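Local atomic coordinates of SusD homolog (Bacteroides thetaiotaomicron, PDB entry 3EHM), a protein that probably binds mucin O-glycans at the bacterial cell surface as a SusD-like lipoprotein, helping this gut symbiont to use them. Residues 51-56 with 261-266; 162-167 with 212-217; 170-175 with 227-232; 295-300 with 401-406. All coordinates share one frame; numbering follows the deposited sequence.

Interaction 1: residues 51-56 with 261-266; sequences DLQNTD and LASVNE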
loop_
_atom_site.group_PDB
_atom_site.type_symbol
_atom_site.label_atom_id
_atom_site.label_comp_id
_atom_site.label_asym_id
_atom_site.label_seq_id
_atom_site.Cartn_x
_atom_site.Cartn_y
_atom_site.Cartn_z
ATOM N N ASP A 51 13.181 0.190 8.469
ATOM C CA ASP A 51 12.762 0.791 7.205
ATOM C C ASP A 51 11.265 0.582 6.961
ATOM O O ASP A 51 10.563 1.508 6.563
ATOM C CB ASP A 51 13.551 0.195 6.038
ATOM C CG ASP A 51 15.038 0.511 6.099
ATOM O OD1 ASP A 51 15.779 -0.016 5.244
ATOM O OD2 ASP A 51 15.472 1.280 6.980
ATOM N N LEU A 52 10.783 -0.636 7.198
ATOM C CA LEU A 52 9.368 -0.952 6.992
ATOM C C LEU A 52 8.475 -0.133 7.920
ATOM O O LEU A 52 7.332 0.176 7.582
ATOM C CB LEU A 52 9.117 -2.441 7.224
ATOM C CG LEU A 52 7.710 -2.912 6.851
ATOM C CD1 LEU A 52 7.523 -2.781 5.341
ATOM C CD2 LEU A 52 7.513 -4.351 7.288
ATOM N N GLN A 53 8.992 0.208 9.096
ATOM C CA GLN A 53 8.230 1.026 10.038
ATOM C C GLN A 53 7.934 2.365 9.377
ATOM O O GLN A 53 6.806 2.870 9.414
ATOM C CB GLN A 53 9.040 1.284 11.309
ATOM C CG GLN A 53 8.780 0.313 12.439
ATOM C CD GLN A 53 9.361 0.801 13.752
ATOM O OE1 GLN A 53 8.898 0.418 14.828
ATOM N NE2 GLN A 53 10.385 1.644 13.672
ATOM N N ASN A 54 8.972 2.920 8.765
ATOM C CA ASN A 54 8.917 4.212 8.093
ATOM C C ASN A 54 7.980 4.232 6.889
ATOM O O ASN A 54 7.258 5.206 6.673
ATOM C CB ASN A 54 10.338 4.602 7.656
ATOM C CG ASN A 54 10.387 5.927 6.915
ATOM O OD1 ASN A 54 10.905 6.005 5.797
ATOM N ND2 ASN A 54 9.863 6.976 7.537
ATOM N N THR A 55 7.974 3.152 6.115
ATOM C CA THR A 55 7.137 3.093 4.921
ATOM C C THR A 55 5.730 2.542 5.129
ATOM O O THR A 55 4.768 3.079 4.582
ATOM C CB THR A 55 7.798 2.230 3.819
ATOM O OG1 THR A 55 7.823 0.857 4.235
ATOM C CG2 THR A 55 9.223 2.691 3.557
ATOM N N ASP A 56 5.613 1.486 5.930
ATOM C CA ASP A 56 4.330 0.821 6.132
ATOM C C ASP A 56 3.694 0.751 7.521
ATOM O O ASP A 56 2.512 1.056 7.688
ATOM C CB ASP A 56 4.434 -0.629 5.630
ATOM C CG ASP A 56 4.574 -0.736 4.118
ATOM O OD1 ASP A 56 5.485 -0.113 3.524
ATOM O OD2 ASP A 56 3.766 -1.477 3.522
ATOM N N LEU A 261 8.554 -8.275 11.838
ATOM C CA LEU A 261 8.905 -8.828 13.142
ATOM C C LEU A 261 9.552 -7.852 14.121
ATOM O O LEU A 261 9.188 -7.818 15.298
ATOM C CB LEU A 261 9.797 -10.060 12.963
ATOM C CG LEU A 261 9.064 -11.255 12.346
ATOM C CD1 LEU A 261 10.025 -12.427 12.181
ATOM C CD2 LEU A 261 7.900 -11.648 13.246
ATOM N N ALA A 262 10.507 -7.061 13.650
ATOM C CA ALA A 262 11.175 -6.102 14.530
ATOM C C ALA A 262 10.171 -5.217 15.277
ATOM O O ALA A 262 10.212 -5.122 16.503
ATOM C CB ALA A 262 12.138 -5.236 13.727
ATOM N N SER A 263 9.262 -4.579 14.547
ATOM C CA SER A 263 8.290 -3.702 15.190
ATOM C C SER A 263 7.201 -4.437 15.976
ATOM O O SER A 263 6.735 -3.948 17.006
ATOM C CB SER A 263 7.642 -2.777 14.158
ATOM O OG SER A 263 6.829 -1.816 14.809
ATOM N N VAL A 264 6.796 -5.610 15.501
ATOM C CA VAL A 264 5.759 -6.372 16.193
ATOM C C VAL A 264 6.260 -7.066 17.460
ATOM O O VAL A 264 5.645 -6.944 18.520
ATOM C CB VAL A 264 5.127 -7.451 15.264
ATOM C CG1 VAL A 264 4.237 -8.391 16.075
ATOM C CG2 VAL A 264 4.301 -6.781 14.169
ATOM N N ASN A 265 7.379 -7.779 17.357
ATOM C CA ASN A 265 7.905 -8.526 18.500
ATOM C C ASN A 265 9.099 -7.941 19.242
ATOM O O ASN A 265 9.173 -8.041 20.465
ATOM C CB ASN A 265 8.254 -9.955 18.074
ATOM C CG ASN A 265 7.062 -10.706 17.524
ATOM O OD1 ASN A 265 5.959 -10.634 18.069
ATOM N ND2 ASN A 265 7.278 -11.443 16.444
ATOM N N GLU A 266 10.039 -7.348 18.514
ATOM C CA GLU A 266 11.220 -6.785 19.152
ATOM C C GLU A 266 10.946 -5.480 19.888
ATOM O O GLU A 266 11.250 -5.352 21.074
ATOM C CB GLU A 266 12.324 -6.560 18.117
ATOM C CG GLU A 266 12.862 -7.835 17.475
ATOM C CD GLU A 266 13.367 -8.847 18.495
ATOM O OE1 GLU A 266 14.027 -8.436 19.476
ATOM O OE2 GLU A 266 13.114 -10.057 18.307
#

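Interaction 2: residues 162-167 with 212-217; sequences VVYRSM and VVRVHF. Unlike the reference sequence in segment 212-217: Val212 (reference Ala).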
loop_
_atom_site.group_PDB
_atom_site.type_symbol
_atom_site.label_atom_id
_atom_site.label_comp_id
_atom_site.label_asym_id
_atom_site.label_seq_id
_atom_site.Cartn_x
_atom_site.Cartn_y
_atom_site.Cartn_z
ATOM N N VAL A 162 2.743 13.770 -14.986
ATOM C CA VAL A 162 3.724 13.337 -15.976
ATOM C C VAL A 162 4.327 11.988 -15.584
ATOM O O VAL A 162 4.616 11.159 -16.445
ATOM C CB VAL A 162 4.837 14.394 -16.148
ATOM C CG1 VAL A 162 5.961 13.846 -17.020
ATOM C CG2 VAL A 162 4.245 15.650 -16.796
ATOM N N VAL A 163 4.503 11.768 -14.285
ATOM C CA VAL A 163 5.050 10.505 -13.803
ATOM C C VAL A 163 4.099 9.386 -14.211
ATOM O O VAL A 163 4.523 8.352 -14.731
ATOM C CB VAL A 163 5.195 10.501 -12.263
ATOM C CG1 VAL A 163 5.640 9.117 -11.784
ATOM C CG2 VAL A 163 6.203 11.563 -11.832
ATOM N N TYR A 164 2.806 9.600 -13.985
ATOM C CA TYR A 164 1.814 8.597 -14.341
ATOM C C TYR A 164 1.757 8.344 -15.845
ATOM O O TYR A 164 1.777 7.195 -16.282
ATOM C CB TYR A 164 0.431 8.995 -13.815
ATOM C CG TYR A 164 0.131 8.416 -12.451
ATOM C CD1 TYR A 164 0.828 8.838 -11.316
ATOM C CD2 TYR A 164 -0.816 7.406 -12.302
ATOM C CE1 TYR A 164 0.589 8.259 -10.064
ATOM C CE2 TYR A 164 -1.063 6.824 -11.063
ATOM C CZ TYR A 164 -0.361 7.249 -9.953
ATOM O OH TYR A 164 -0.616 6.663 -8.737
ATOM N N ARG A 165 1.693 9.408 -16.639
ATOM C CA ARG A 165 1.643 9.251 -18.092
ATOM C C ARG A 165 2.871 8.506 -18.600
ATOM O O ARG A 165 2.767 7.643 -19.470
ATOM C CB ARG A 165 1.572 10.618 -18.785
ATOM C CG ARG A 165 0.233 11.318 -18.657
ATOM C CD ARG A 165 0.232 12.674 -19.358
ATOM N NE ARG A 165 -1.084 13.301 -19.288
ATOM C CZ ARG A 165 -2.145 12.886 -19.972
ATOM N NH1 ARG A 165 -2.044 11.842 -20.785
ATOM N NH2 ARG A 165 -3.307 13.510 -19.842
ATOM N N SER A 166 4.032 8.849 -18.045
ATOM C CA SER A 166 5.295 8.238 -18.446
ATOM C C SER A 166 5.429 6.783 -18.008
ATOM O O SER A 166 5.960 5.952 -18.751
ATOM C CB SER A 166 6.464 9.057 -17.892
ATOM O OG SER A 166 6.380 10.410 -18.321
HETATM N N MSE A 167 4.948 6.467 -16.809
HETATM C CA MSE A 167 5.037 5.101 -16.312
HETATM C C MSE A 167 4.159 4.146 -17.114
HETATM O O MSE A 167 4.540 3.001 -17.357
HETATM C CB MSE A 167 4.655 5.035 -14.834
HETATM C CG MSE A 167 5.037 3.717 -14.188
HETATM SE SE MSE A 167 4.599 3.659 -12.313
HETATM C CE MSE A 167 5.629 5.171 -11.699
ATOM N N VAL A 212 -4.339 2.746 -14.248
ATOM C CA VAL A 212 -5.432 3.299 -15.047
ATOM C C VAL A 212 -6.648 3.597 -14.180
ATOM O O VAL A 212 -7.317 4.614 -14.366
ATOM C CB VAL A 212 -5.849 2.351 -16.190
ATOM C CG1 VAL A 212 -4.691 2.166 -17.151
ATOM C CG2 VAL A 212 -6.295 1.021 -15.637
ATOM N N VAL A 213 -6.938 2.710 -13.233
ATOM C CA VAL A 213 -8.064 2.932 -12.344
ATOM C C VAL A 213 -7.737 4.124 -11.443
ATOM O O VAL A 213 -8.614 4.920 -11.114
ATOM C CB VAL A 213 -8.357 1.678 -11.481
ATOM C CG1 VAL A 213 -9.370 2.008 -10.394
ATOM C CG2 VAL A 213 -8.894 0.566 -12.369
ATOM N N ARG A 214 -6.467 4.263 -11.071
ATOM C CA ARG A 214 -6.050 5.370 -10.216
ATOM C C ARG A 214 -6.306 6.733 -10.865
ATOM O O ARG A 214 -6.585 7.705 -10.171
ATOM C CB ARG A 214 -4.557 5.272 -9.884
ATOM C CG ARG A 214 -4.093 6.298 -8.847
ATOM C CD ARG A 214 -3.939 5.654 -7.475
ATOM N NE ARG A 214 -2.680 4.917 -7.376
ATOM C CZ ARG A 214 -2.558 3.692 -6.872
ATOM N NH1 ARG A 214 -3.620 3.039 -6.415
ATOM N NH2 ARG A 214 -1.362 3.124 -6.813
ATOM N N VAL A 215 -6.216 6.805 -12.191
ATOM C CA VAL A 215 -6.405 8.078 -12.884
ATOM C C VAL A 215 -7.768 8.320 -13.529
ATOM O O VAL A 215 -8.046 9.439 -13.956
ATOM C CB VAL A 215 -5.350 8.272 -13.999
ATOM C CG1 VAL A 215 -3.946 8.054 -13.447
ATOM C CG2 VAL A 215 -5.631 7.317 -15.151
ATOM N N HIS A 216 -8.626 7.307 -13.590
ATOM C CA HIS A 216 -9.915 7.490 -14.260
ATOM C C HIS A 216 -10.774 8.663 -13.787
ATOM O O HIS A 216 -11.463 9.282 -14.600
ATOM C CB HIS A 216 -10.710 6.168 -14.269
ATOM C CG HIS A 216 -11.607 5.964 -13.086
ATOM N ND1 HIS A 216 -12.889 6.466 -13.030
ATOM C CD2 HIS A 216 -11.429 5.258 -11.945
ATOM C CE1 HIS A 216 -13.463 6.075 -11.906
ATOM N NE2 HIS A 216 -12.600 5.340 -11.229
ATOM N N PHE A 217 -10.729 8.998 -12.500
ATOM C CA PHE A 217 -11.522 10.120 -12.005
ATOM C C PHE A 217 -10.965 11.471 -12.460
ATOM O O PHE A 217 -11.722 12.379 -12.809
ATOM C CB PHE A 217 -11.612 10.099 -10.473
ATOM C CG PHE A 217 -12.717 9.224 -9.939
ATOM C CD1 PHE A 217 -12.442 8.216 -9.021
ATOM C CD2 PHE A 217 -14.033 9.407 -10.361
ATOM C CE1 PHE A 217 -13.461 7.395 -8.529
ATOM C CE2 PHE A 217 -15.060 8.592 -9.876
ATOM C CZ PHE A 217 -14.772 7.584 -8.959
#

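Interaction 3: residues 170-175 with 227-232; sequences DLSKSV and ITKALD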
loop_
_atom_site.group_PDB
_atom_site.type_symbol
_atom_site.label_atom_id
_atom_site.label_comp_id
_atom_site.label_asym_id
_atom_site.label_seq_id
_atom_site.Cartn_x
_atom_site.Cartn_y
_atom_site.Cartn_z
ATOM N N ASP A 170 5.946 3.415 -20.253
ATOM C CA ASP A 170 7.082 2.544 -19.976
ATOM C C ASP A 170 6.641 1.107 -19.707
ATOM O O ASP A 170 7.319 0.162 -20.116
ATOM C CB ASP A 170 7.902 3.062 -18.787
ATOM C CG ASP A 170 8.686 4.323 -19.121
ATOM O OD1 ASP A 170 9.089 4.484 -20.293
ATOM O OD2 ASP A 170 8.913 5.147 -18.211
ATOM N N LEU A 171 5.516 0.939 -19.011
ATOM C CA LEU A 171 5.010 -0.401 -18.720
ATOM C C LEU A 171 4.622 -1.108 -20.017
ATOM O O LEU A 171 4.910 -2.290 -20.194
ATOM C CB LEU A 171 3.800 -0.337 -17.777
ATOM C CG LEU A 171 4.129 -0.061 -16.303
ATOM C CD1 LEU A 171 2.846 0.134 -15.505
ATOM C CD2 LEU A 171 4.947 -1.225 -15.734
ATOM N N SER A 172 3.977 -0.387 -20.926
ATOM C CA SER A 172 3.584 -0.977 -22.203
ATOM C C SER A 172 4.824 -1.382 -22.991
ATOM O O SER A 172 4.818 -2.389 -23.698
ATOM C CB SER A 172 2.757 0.011 -23.026
ATOM O OG SER A 172 1.544 0.314 -22.372
ATOM N N LYS A 173 5.890 -0.595 -22.872
ATOM C CA LYS A 173 7.128 -0.910 -23.571
ATOM C C LYS A 173 7.716 -2.209 -23.029
ATOM O O LYS A 173 8.161 -3.065 -23.793
ATOM C CB LYS A 173 8.146 0.216 -23.410
ATOM C CG LYS A 173 9.462 -0.067 -24.123
ATOM C CD LYS A 173 10.472 1.051 -23.922
ATOM C CE LYS A 173 11.793 0.706 -24.601
ATOM N NZ LYS A 173 12.819 1.773 -24.399
ATOM N N SER A 174 7.722 -2.352 -21.707
ATOM C CA SER A 174 8.242 -3.561 -21.078
ATOM C C SER A 174 7.447 -4.783 -21.537
ATOM O O SER A 174 8.019 -5.812 -21.898
ATOM C CB SER A 174 8.164 -3.450 -19.550
ATOM O OG SER A 174 9.079 -2.490 -19.049
ATOM N N VAL A 175 6.124 -4.663 -21.519
ATOM C CA VAL A 175 5.241 -5.750 -21.927
ATOM C C VAL A 175 5.471 -6.143 -23.388
ATOM O O VAL A 175 5.584 -7.324 -23.715
ATOM C CB VAL A 175 3.764 -5.348 -21.726
ATOM C CG1 VAL A 175 2.841 -6.395 -22.337
ATOM C CG2 VAL A 175 3.477 -5.193 -20.232
ATOM N N ILE A 227 -6.235 0.987 -20.073
ATOM C CA ILE A 227 -6.961 -0.079 -19.389
ATOM C C ILE A 227 -7.341 -1.228 -20.319
ATOM O O ILE A 227 -7.311 -2.393 -19.924
ATOM C CB ILE A 227 -8.226 0.467 -18.685
ATOM C CG1 ILE A 227 -8.772 -0.585 -17.723
ATOM C CG2 ILE A 227 -9.289 0.840 -19.706
ATOM C CD1 ILE A 227 -9.722 -0.014 -16.683
ATOM N N THR A 228 -7.689 -0.900 -21.557
ATOM C CA THR A 228 -8.054 -1.923 -22.525
ATOM C C THR A 228 -6.823 -2.748 -22.899
ATOM O O THR A 228 -6.905 -3.968 -23.025
ATOM C CB THR A 228 -8.659 -1.298 -23.797
ATOM O OG1 THR A 228 -9.873 -0.611 -23.460
ATOM C CG2 THR A 228 -8.959 -2.377 -24.829
ATOM N N LYS A 229 -5.681 -2.086 -23.066
ATOM C CA LYS A 229 -4.450 -2.791 -23.422
ATOM C C LYS A 229 -3.993 -3.703 -22.284
ATOM O O LYS A 229 -3.435 -4.770 -22.518
ATOM C CB LYS A 229 -3.329 -1.798 -23.749
ATOM C CG LYS A 229 -3.683 -0.771 -24.810
ATOM C CD LYS A 229 -2.438 -0.183 -25.472
ATOM C CE LYS A 229 -1.483 0.449 -24.468
ATOM N NZ LYS A 229 -0.261 1.014 -25.129
ATOM N N ALA A 230 -4.232 -3.271 -21.050
ATOM C CA ALA A 230 -3.836 -4.051 -19.882
ATOM C C ALA A 230 -4.579 -5.379 -19.797
ATOM O O ALA A 230 -3.992 -6.412 -19.479
ATOM C CB ALA A 230 -4.081 -3.241 -18.616
ATOM N N LEU A 231 -5.872 -5.349 -20.096
ATOM C CA LEU A 231 -6.700 -6.546 -20.019
ATOM C C LEU A 231 -6.799 -7.351 -21.311
ATOM O O LEU A 231 -7.328 -8.461 -21.308
ATOM C CB LEU A 231 -8.101 -6.161 -19.537
ATOM C CG LEU A 231 -8.147 -5.550 -18.133
ATOM C CD1 LEU A 231 -9.531 -4.986 -17.855
ATOM C CD2 LEU A 231 -7.779 -6.606 -17.103
ATOM N N ASP A 232 -6.286 -6.802 -22.409
ATOM C CA ASP A 232 -6.321 -7.487 -23.702
ATOM C C ASP A 232 -5.485 -8.770 -23.632
ATOM O O ASP A 232 -4.264 -8.713 -23.509
ATOM C CB ASP A 232 -5.757 -6.575 -24.796
ATOM C CG ASP A 232 -6.083 -7.065 -26.201
ATOM O OD1 ASP A 232 -6.173 -8.291 -26.410
ATOM O OD2 ASP A 232 -6.230 -6.216 -27.105
#

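Interaction 4: residues 295-300 with 401-406; sequences GTYGSG and NYKYGT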
loop_
_atom_site.group_PDB
_atom_site.type_symbol
_atom_site.label_atom_id
_atom_site.label_comp_id
_atom_site.label_asym_id
_atom_site.label_seq_id
_atom_site.Cartn_x
_atom_site.Cartn_y
_atom_site.Cartn_z
ATOM N N GLY A 295 -5.467 -10.585 21.898
ATOM C CA GLY A 295 -4.603 -9.955 22.873
ATOM C C GLY A 295 -5.069 -10.333 24.265
ATOM O O GLY A 295 -6.020 -11.099 24.418
ATOM N N THR A 296 -4.390 -9.812 25.278
ATOM C CA THR A 296 -4.757 -10.076 26.664
ATOM C C THR A 296 -4.710 -8.760 27.418
ATOM O O THR A 296 -3.890 -7.886 27.121
ATOM C CB THR A 296 -3.807 -11.088 27.338
ATOM O OG1 THR A 296 -2.458 -10.618 27.245
ATOM C CG2 THR A 296 -3.917 -12.452 26.670
ATOM N N TYR A 297 -5.607 -8.621 28.385
ATOM C CA TYR A 297 -5.709 -7.411 29.188
ATOM C C TYR A 297 -5.758 -7.849 30.648
ATOM O O TYR A 297 -6.712 -8.501 31.074
ATOM C CB TYR A 297 -6.990 -6.671 28.803
ATOM C CG TYR A 297 -7.218 -5.365 29.518
ATOM C CD1 TYR A 297 -6.408 -4.259 29.269
ATOM C CD2 TYR A 297 -8.271 -5.223 30.417
ATOM C CE1 TYR A 297 -6.644 -3.041 29.891
ATOM C CE2 TYR A 297 -8.517 -4.012 31.049
ATOM C CZ TYR A 297 -7.703 -2.924 30.781
ATOM O OH TYR A 297 -7.947 -1.725 31.400
ATOM N N GLY A 298 -4.729 -7.489 31.406
ATOM C CA GLY A 298 -4.661 -7.892 32.799
ATOM C C GLY A 298 -3.908 -9.208 32.848
ATOM O O GLY A 298 -3.455 -9.695 31.811
ATOM N N SER A 299 -3.771 -9.803 34.027
ATOM C CA SER A 299 -3.046 -11.066 34.131
ATOM C C SER A 299 -3.688 -12.059 35.090
ATOM O O SER A 299 -4.511 -11.687 35.927
ATOM C CB SER A 299 -1.599 -10.803 34.555
ATOM O OG SER A 299 -1.553 -10.082 35.772
ATOM N N GLY A 300 -3.306 -13.328 34.953
ATOM C CA GLY A 300 -3.845 -14.367 35.813
ATOM C C GLY A 300 -5.335 -14.566 35.636
ATOM O O GLY A 300 -5.827 -14.662 34.510
ATOM N N ASN A 401 -15.112 0.229 25.352
ATOM C CA ASN A 401 -14.384 -0.849 24.686
ATOM C C ASN A 401 -12.886 -0.607 24.492
ATOM O O ASN A 401 -12.101 -1.552 24.524
ATOM C CB ASN A 401 -15.016 -1.153 23.323
ATOM C CG ASN A 401 -14.552 -2.481 22.752
ATOM O OD1 ASN A 401 -14.312 -2.607 21.549
ATOM N ND2 ASN A 401 -14.435 -3.487 23.614
ATOM N N TYR A 402 -12.487 0.641 24.275
ATOM C CA TYR A 402 -11.071 0.929 24.084
ATOM C C TYR A 402 -10.389 0.933 25.447
ATOM O O TYR A 402 -10.738 1.717 26.323
ATOM C CB TYR A 402 -10.872 2.275 23.392
ATOM C CG TYR A 402 -9.446 2.469 22.939
ATOM C CD1 TYR A 402 -8.874 1.597 22.015
ATOM C CD2 TYR A 402 -8.657 3.496 23.457
ATOM C CE1 TYR A 402 -7.553 1.736 21.615
ATOM C CE2 TYR A 402 -7.327 3.647 23.063
ATOM C CZ TYR A 402 -6.783 2.763 22.142
ATOM O OH TYR A 402 -5.472 2.890 21.752
ATOM N N LYS A 403 -9.403 0.065 25.622
ATOM C CA LYS A 403 -8.736 -0.040 26.911
ATOM C C LYS A 403 -7.376 0.624 27.085
ATOM O O LYS A 403 -6.788 0.533 28.159
ATOM C CB LYS A 403 -8.634 -1.519 27.293
ATOM C CG LYS A 403 -8.476 -2.448 26.099
ATOM C CD LYS A 403 -8.360 -3.908 26.518
ATOM C CE LYS A 403 -9.625 -4.430 27.189
ATOM N NZ LYS A 403 -10.749 -4.643 26.240
ATOM N N TYR A 404 -6.884 1.313 26.062
ATOM C CA TYR A 404 -5.568 1.937 26.170
ATOM C C TYR A 404 -5.588 3.459 26.201
ATOM O O TYR A 404 -4.663 4.113 25.717
ATOM C CB TYR A 404 -4.682 1.437 25.028
ATOM C CG TYR A 404 -4.705 -0.070 24.912
ATOM C CD1 TYR A 404 -5.128 -0.691 23.739
ATOM C CD2 TYR A 404 -4.359 -0.874 25.997
ATOM C CE1 TYR A 404 -5.213 -2.078 23.649
ATOM C CE2 TYR A 404 -4.440 -2.265 25.919
ATOM C CZ TYR A 404 -4.869 -2.858 24.744
ATOM O OH TYR A 404 -4.975 -4.225 24.667
ATOM N N GLY A 405 -6.638 4.021 26.788
ATOM C CA GLY A 405 -6.741 5.462 26.874
ATOM C C GLY A 405 -8.140 5.935 26.553
ATOM O O GLY A 405 -9.060 5.129 26.447
ATOM N N THR A 406 -8.298 7.245 26.397
ATOM C CA THR A 406 -9.595 7.832 26.094
ATOM C C THR A 406 -9.764 8.034 24.597
ATOM O O THR A 406 -9.178 8.948 24.014
ATOM C CB THR A 406 -9.758 9.184 26.803
ATOM O OG1 THR A 406 -9.700 8.982 28.222
ATOM C CG2 THR A 406 -11.084 9.819 26.442
HETATM O O HOH W 1 -3.756 -5.151 26.906
#

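Interaction 1: residues 51-56 with 261-266
Gln53 and Ser263 join helix 47-57 to the short helix 261-266 in a small, buried helix-to-helix contact of the SusD-like fold. Their CA atoms stand only 7.0 Å apart, so short side-chain reaches suffice. The apolar part is methylene against methylene: CG of Gln53 lies 3.7 Å from CB of Ser263. Beyond CG the glutamine chain runs extended and carries its terminal amide past the serine. Shortening Gln53 to an alanine removes the CG methylene and the amide beyond it, and would probably open a gap beside Ser263.

The polar part is centred on the serine. Its OG, anti to the backbone N (chi1 -173°), is hydrogen-bonded to the hydroxyl of Thr270, and its backbone is bonded to Glu269 and Thr270; the residue is thereby tied to the start of strand 270-272. The other helix has a polar anchor of its own, Asp56, which forms a salt bridge with Arg135 of helix 116-140. Its carboxylate is also gripped from within the helix: OG1 of Thr55 donates to OD1 of Asp56 over 2.6 Å, arriving on the anti side, 17° out of the carboxylate plane.

Interaction 2: residues 162-167 with 212-217
Helices 160-178 and 197-215 meet in a buried part of the helical scaffold, where Tyr164 of the first spans the gap to Arg214 and Val215 of the second. The phenol end is polar: NE of Arg214 donates to OH of Tyr164 over 3.0 Å, with an N-H...O angle of 161°. The hydroxyl lies at the edge of the guanidinium, almost exactly in its plane, while ring and guanidinium are turned 71° apart. With CG anti to the backbone N, the arginine chain sets that atom 3.8 Å from CE2 of Tyr164; its bends at chi2 and chi3 then bring NE back to the phenol. Nearer the root of the ring the contact is apolar, with CG1 of Val215 3.4 Å from CD2 of Tyr164. Asp138 ties the pair together, one carboxylate oxygen bonded to the tyrosine hydroxyl and the other to NH2 of Arg214; NH1 forms salt bridges with Glu451 and Glu455. A phenylalanine in place of Tyr164 would probably leave the arginine NE without this acceptor and Asp138 with one bond fewer. Such a buried charge network, joining helices 116-140, 160-178, 197-215 and 449-459, belongs to the helix-rich, tetratricopeptide-repeat-related architecture of SusD-like proteins.

Interaction 3: residues 170-175 with 227-232
OG of Ser172 is gripped by two groups, the ammonium of Lys229 and the backbone carbonyl of Leu168 one turn earlier in its own helix. NZ of Lys229 donates to OG of Ser172 over 3.4 Å, a weak bond, while the serine hydroxyl donates a hydrogen bond to the Leu168 carbonyl. The torsion of the serine explains this double role: OG is anti to the carbonyl carbon (chi1 -64°), which lays it back along the preceding turn yet keeps it accessible to the lysine. Lys229 comes in end-on. Its chain bends once, at chi3 (-57°), and then straightens, so that contact is made with the last two atoms alone. CE of Lys229 is 3.7 Å from OG of Ser172, and NZ is 3.8 Å from CB of the same serine.

The contact bridges helix 160-178 and helix 220-231 at the surface of the helical, tetratricopeptide-repeat-related scaffold. Ser172 and Lys229 lie closest in register, yet their CA atoms are 8.3 Å apart, and a long side chain is needed to cover the distance. Deeper in, helix 197-215 packs against helix 160-178: Leu171 touches Ile211, Ser172 touches Met208, and Val175 rests on Ala204 and Asn205. Helix 220-231 ends just beyond the lysine; Asp232 leaves the helical conformation, and its OD1 accepts a bond from the backbone N of Lys234.

Interaction 4: residues 295-300 with 401-406
Lys403 lays its aliphatic chain over one face of the Tyr297 ring. The closest approach is CD of Lys403 to CD1 of Tyr297, at 3.4 Å, and CB of the lysine reaches CE1 of the tyrosine at 3.6 Å. A CH-pi contact follows, with CE of Lys403 3.7 Å from the ring centroid and 20° off its normal. Bends at chi3 (64°) and chi4 (73°) keep CE over the face but lift the ammonium away from it: NZ of Lys403 is 5.1 Å from the Tyr297 centroid, too far for more than a weak cation-pi attraction. The charge has a second aromatic partner, Phe308, in another cation-pi contact. Tyr404 adds an apolar touch, its CE2 lying 4.4 Å from CD1 of Tyr297. A water bridges the backbone of one segment to a side chain of the other, donating to O of Thr296 and accepting from OH of Tyr404, each at 2.7 Å. The contact thus fastens the loop between helices 384-388 and 429-445 to strand 295-297 by aromatic and aliphatic packing. That strand pairs antiparallel with strand 304-306, and the ring of Tyr297, which also meets Tyr323 edge-to-face, projects from this small two-stranded sheet toward the loop.

Overall arrangement
Interactions 2 and 3 share helix 160-178 and touch each other, CG1 of Val212 packing 3.5 Å from N of Ile227; their second helices, 197-215 and 220-231, follow one another in the chain. From interaction 2 to interaction 3 the chemistry thins from a buried, charge-backed hydrogen bond to a weak bond at the surface. Interaction 1 is also buried but small, on the opposite side of the chain's centre, and its segments enclose interactions 2 and 3 along the sequence. Interaction 4 lies furthest out, its centre about 50 Å from that of interaction 3, and replaces helix pairing with partly buried aromatic packing between a strand and a loop.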